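Local coordinates for Rho guanine nucleotide exchange factor 11 (Homo sapiens, PDB 5JHH), which probably activates RhoA by promoting the exchange of GDP for GTP through its tandem DH and PH domains, at residues Thr261-Lys266 / Ile344-Ala349. Numbering follows the deposited sequence.
Sequences TWRISK and IYELVA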
loop_
_atom_site.group_PDB
_atom_site.type_symbol
_atom_site.label_atom_id
_atom_site.label_comp_id
_atom_site.label_asym_id
_atom_site.label_seq_id
_atom_site.Cartn_x
_atom_site.Cartn_y
_atom_site.Cartn_z
ATOM N N THR A 261 1.452 -12.253 23.038
ATOM C CA THR A 261 1.170 -13.183 24.117
ATOM C C THR A 261 2.054 -12.817 25.308
ATOM O O THR A 261 3.257 -12.696 25.180
ATOM C CB THR A 261 1.384 -14.637 23.669
ATOM O OG1 THR A 261 0.568 -14.894 22.524
ATOM C CG2 THR A 261 0.964 -15.595 24.764
ATOM N N TRP A 262 1.427 -12.626 26.453
ATOM C CA TRP A 262 2.111 -12.320 27.712
ATOM C C TRP A 262 2.471 -13.554 28.566
ATOM O O TRP A 262 1.597 -14.202 29.136
ATOM C CB TRP A 262 1.174 -11.454 28.529
ATOM C CG TRP A 262 1.755 -10.777 29.683
ATOM C CD1 TRP A 262 3.046 -10.846 30.148
ATOM C CD2 TRP A 262 1.041 -9.914 30.563
ATOM N NE1 TRP A 262 3.161 -10.053 31.276
ATOM C CE2 TRP A 262 1.935 -9.488 31.551
ATOM C CE3 TRP A 262 -0.287 -9.485 30.624
ATOM C CZ2 TRP A 262 1.560 -8.595 32.548
ATOM C CZ3 TRP A 262 -0.667 -8.609 31.623
ATOM C CH2 TRP A 262 0.250 -8.168 32.568
ATOM N N ARG A 263 3.769 -13.826 28.684
ATOM C CA ARG A 263 4.311 -14.874 29.569
ATOM C C ARG A 263 4.401 -14.333 31.000
ATOM O O ARG A 263 5.419 -13.760 31.407
ATOM C CB ARG A 263 5.704 -15.296 29.089
ATOM C CG ARG A 263 5.845 -16.746 28.720
ATOM C CD ARG A 263 6.008 -16.961 27.224
ATOM N NE ARG A 263 7.352 -16.656 26.752
ATOM C CZ ARG A 263 7.907 -17.160 25.646
ATOM N NH1 ARG A 263 7.246 -18.013 24.890
ATOM N NH2 ARG A 263 9.133 -16.785 25.273
ATOM N N ILE A 264 3.315 -14.507 31.738
ATOM C CA ILE A 264 3.096 -13.851 33.020
ATOM C C ILE A 264 3.779 -14.634 34.178
ATOM O O ILE A 264 4.287 -14.053 35.135
ATOM C CB ILE A 264 1.567 -13.676 33.230
ATOM C CG1 ILE A 264 1.251 -12.439 34.063
ATOM C CG2 ILE A 264 0.928 -14.929 33.823
ATOM C CD1 ILE A 264 -0.156 -11.937 33.839
ATOM N N SER A 265 3.790 -15.954 34.064
ATOM C CA SER A 265 4.508 -16.834 34.971
ATOM C C SER A 265 5.172 -17.832 34.054
ATOM O O SER A 265 5.182 -17.627 32.836
ATOM C CB SER A 265 3.539 -17.565 35.900
ATOM O OG SER A 265 3.087 -18.780 35.303
ATOM N N LYS A 266 5.658 -18.939 34.605
ATOM C CA LYS A 266 6.380 -19.908 33.779
ATOM C C LYS A 266 5.495 -20.968 33.113
ATOM O O LYS A 266 5.902 -21.571 32.113
ATOM C CB LYS A 266 7.556 -20.563 34.518
ATOM C CG LYS A 266 7.518 -20.580 36.040
ATOM C CD LYS A 266 8.848 -21.044 36.616
ATOM C CE LYS A 266 9.370 -22.325 35.966
ATOM N NZ LYS A 266 10.150 -22.096 34.706
ATOM N N ILE A 344 9.631 -8.446 35.070
ATOM C CA ILE A 344 9.736 -7.971 33.727
ATOM C C ILE A 344 8.501 -8.476 33.030
ATOM O O ILE A 344 8.087 -9.601 33.299
ATOM C CB ILE A 344 10.987 -8.616 33.094
ATOM C CG1 ILE A 344 12.236 -7.892 33.616
ATOM C CG2 ILE A 344 10.920 -8.636 31.576
ATOM C CD1 ILE A 344 13.536 -8.640 33.390
ATOM N N TYR A 345 7.939 -7.660 32.139
ATOM C CA TYR A 345 6.889 -8.101 31.219
ATOM C C TYR A 345 7.547 -8.821 30.081
ATOM O O TYR A 345 8.422 -8.257 29.400
ATOM C CB TYR A 345 6.119 -6.928 30.651
ATOM C CG TYR A 345 5.277 -6.194 31.662
ATOM C CD1 TYR A 345 5.843 -5.330 32.587
ATOM C CD2 TYR A 345 3.908 -6.353 31.672
ATOM C CE1 TYR A 345 5.043 -4.622 33.482
ATOM C CE2 TYR A 345 3.106 -5.642 32.545
ATOM C CZ TYR A 345 3.669 -4.783 33.454
ATOM O OH TYR A 345 2.826 -4.102 34.326
ATOM N N GLU A 346 7.163 -10.077 29.889
ATOM C CA GLU A 346 7.754 -10.872 28.825
ATOM C C GLU A 346 6.685 -11.031 27.768
ATOM O O GLU A 346 5.613 -11.588 28.055
ATOM C CB GLU A 346 8.222 -12.261 29.308
ATOM C CG GLU A 346 8.779 -13.137 28.175
ATOM C CD GLU A 346 9.365 -14.463 28.637
ATOM O OE1 GLU A 346 9.248 -14.760 29.857
ATOM O OE2 GLU A 346 9.940 -15.204 27.782
ATOM N N LEU A 347 6.968 -10.545 26.553
ATOM C CA LEU A 347 5.947 -10.478 25.526
ATOM C C LEU A 347 6.375 -11.262 24.316
ATOM O O LEU A 347 7.576 -11.263 23.949
ATOM C CB LEU A 347 5.652 -9.025 25.190
ATOM C CG LEU A 347 4.934 -8.295 26.327
ATOM C CD1 LEU A 347 4.887 -6.816 26.018
ATOM C CD2 LEU A 347 3.518 -8.808 26.545
ATOM N N VAL A 348 5.406 -11.937 23.690
ATOM C CA VAL A 348 5.694 -12.797 22.524
ATOM C C VAL A 348 4.835 -12.385 21.314
ATOM O O VAL A 348 3.618 -12.326 21.385
ATOM C CB VAL A 348 5.488 -14.312 22.843
ATOM C CG1 VAL A 348 6.145 -15.216 21.784
ATOM C CG2 VAL A 348 6.050 -14.646 24.203
ATOM N N ALA A 349 5.528 -12.114 20.218
ATOM C CA ALA A 349 4.959 -11.665 18.954
ATOM C C ALA A 349 4.737 -12.866 18.051
ATOM O O ALA A 349 5.197 -13.962 18.337
ATOM C CB ALA A 349 5.931 -10.701 18.291
HETATM O O HOH W 1 5.860 -11.203 31.814
#
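In the PH-domain sheet, strand 254-263 pairs antiparallel with strand 345-348, the last strand before the C-terminal helix 352-368, and Thr261 and Val348 form a hydrogen-bonded pair. Thr261 N gives a nearly straight bond to Val348 O (2.7 Å), and Val348 N returns one to Thr261 O. The next bond, Arg263 N to Glu346 O, is longer at 3.0 Å. Beyond it the strands diverge, and a water fills the widening, accepting from Glu346 N and donating to the carbonyls of Arg263 and Ile344; Trp262 NE1 also reaches it, weakly, in the plane of the indole.

Trp262 and Leu347, a non-hydrogen-bonded pair, point into the domain core. CG of Trp262 lies anti to its backbone N (chi1 -166°), which carries the indole along the strand to Tyr345. There the two rings lie nearly parallel, planes at 19°, but slid apart, with Trp262 CZ2 3.3 Å from Tyr345 CE2. Phe310 meets both rings, and Tyr345 OH bonds to Ser311 O.

On the face of Thr261 and Val348, the Arg263 chain bends at chi2 and chi3 and lays its guanidinium over the valine. Glu346, extended, brings OE2 to the edge of that group, 3.1 Å from Arg263 NH2, while Asp327 forms a second salt bridge with NH2. An alanine in place of Arg263 would probably leave both carboxylates without their shared cation and uncover the valine methyl. The guanidinium and Glu346 carboxylate planes stand 85° apart, and Val348 CG2 sits over the guanidinium centre, 3.4 Å from Arg263 CZ.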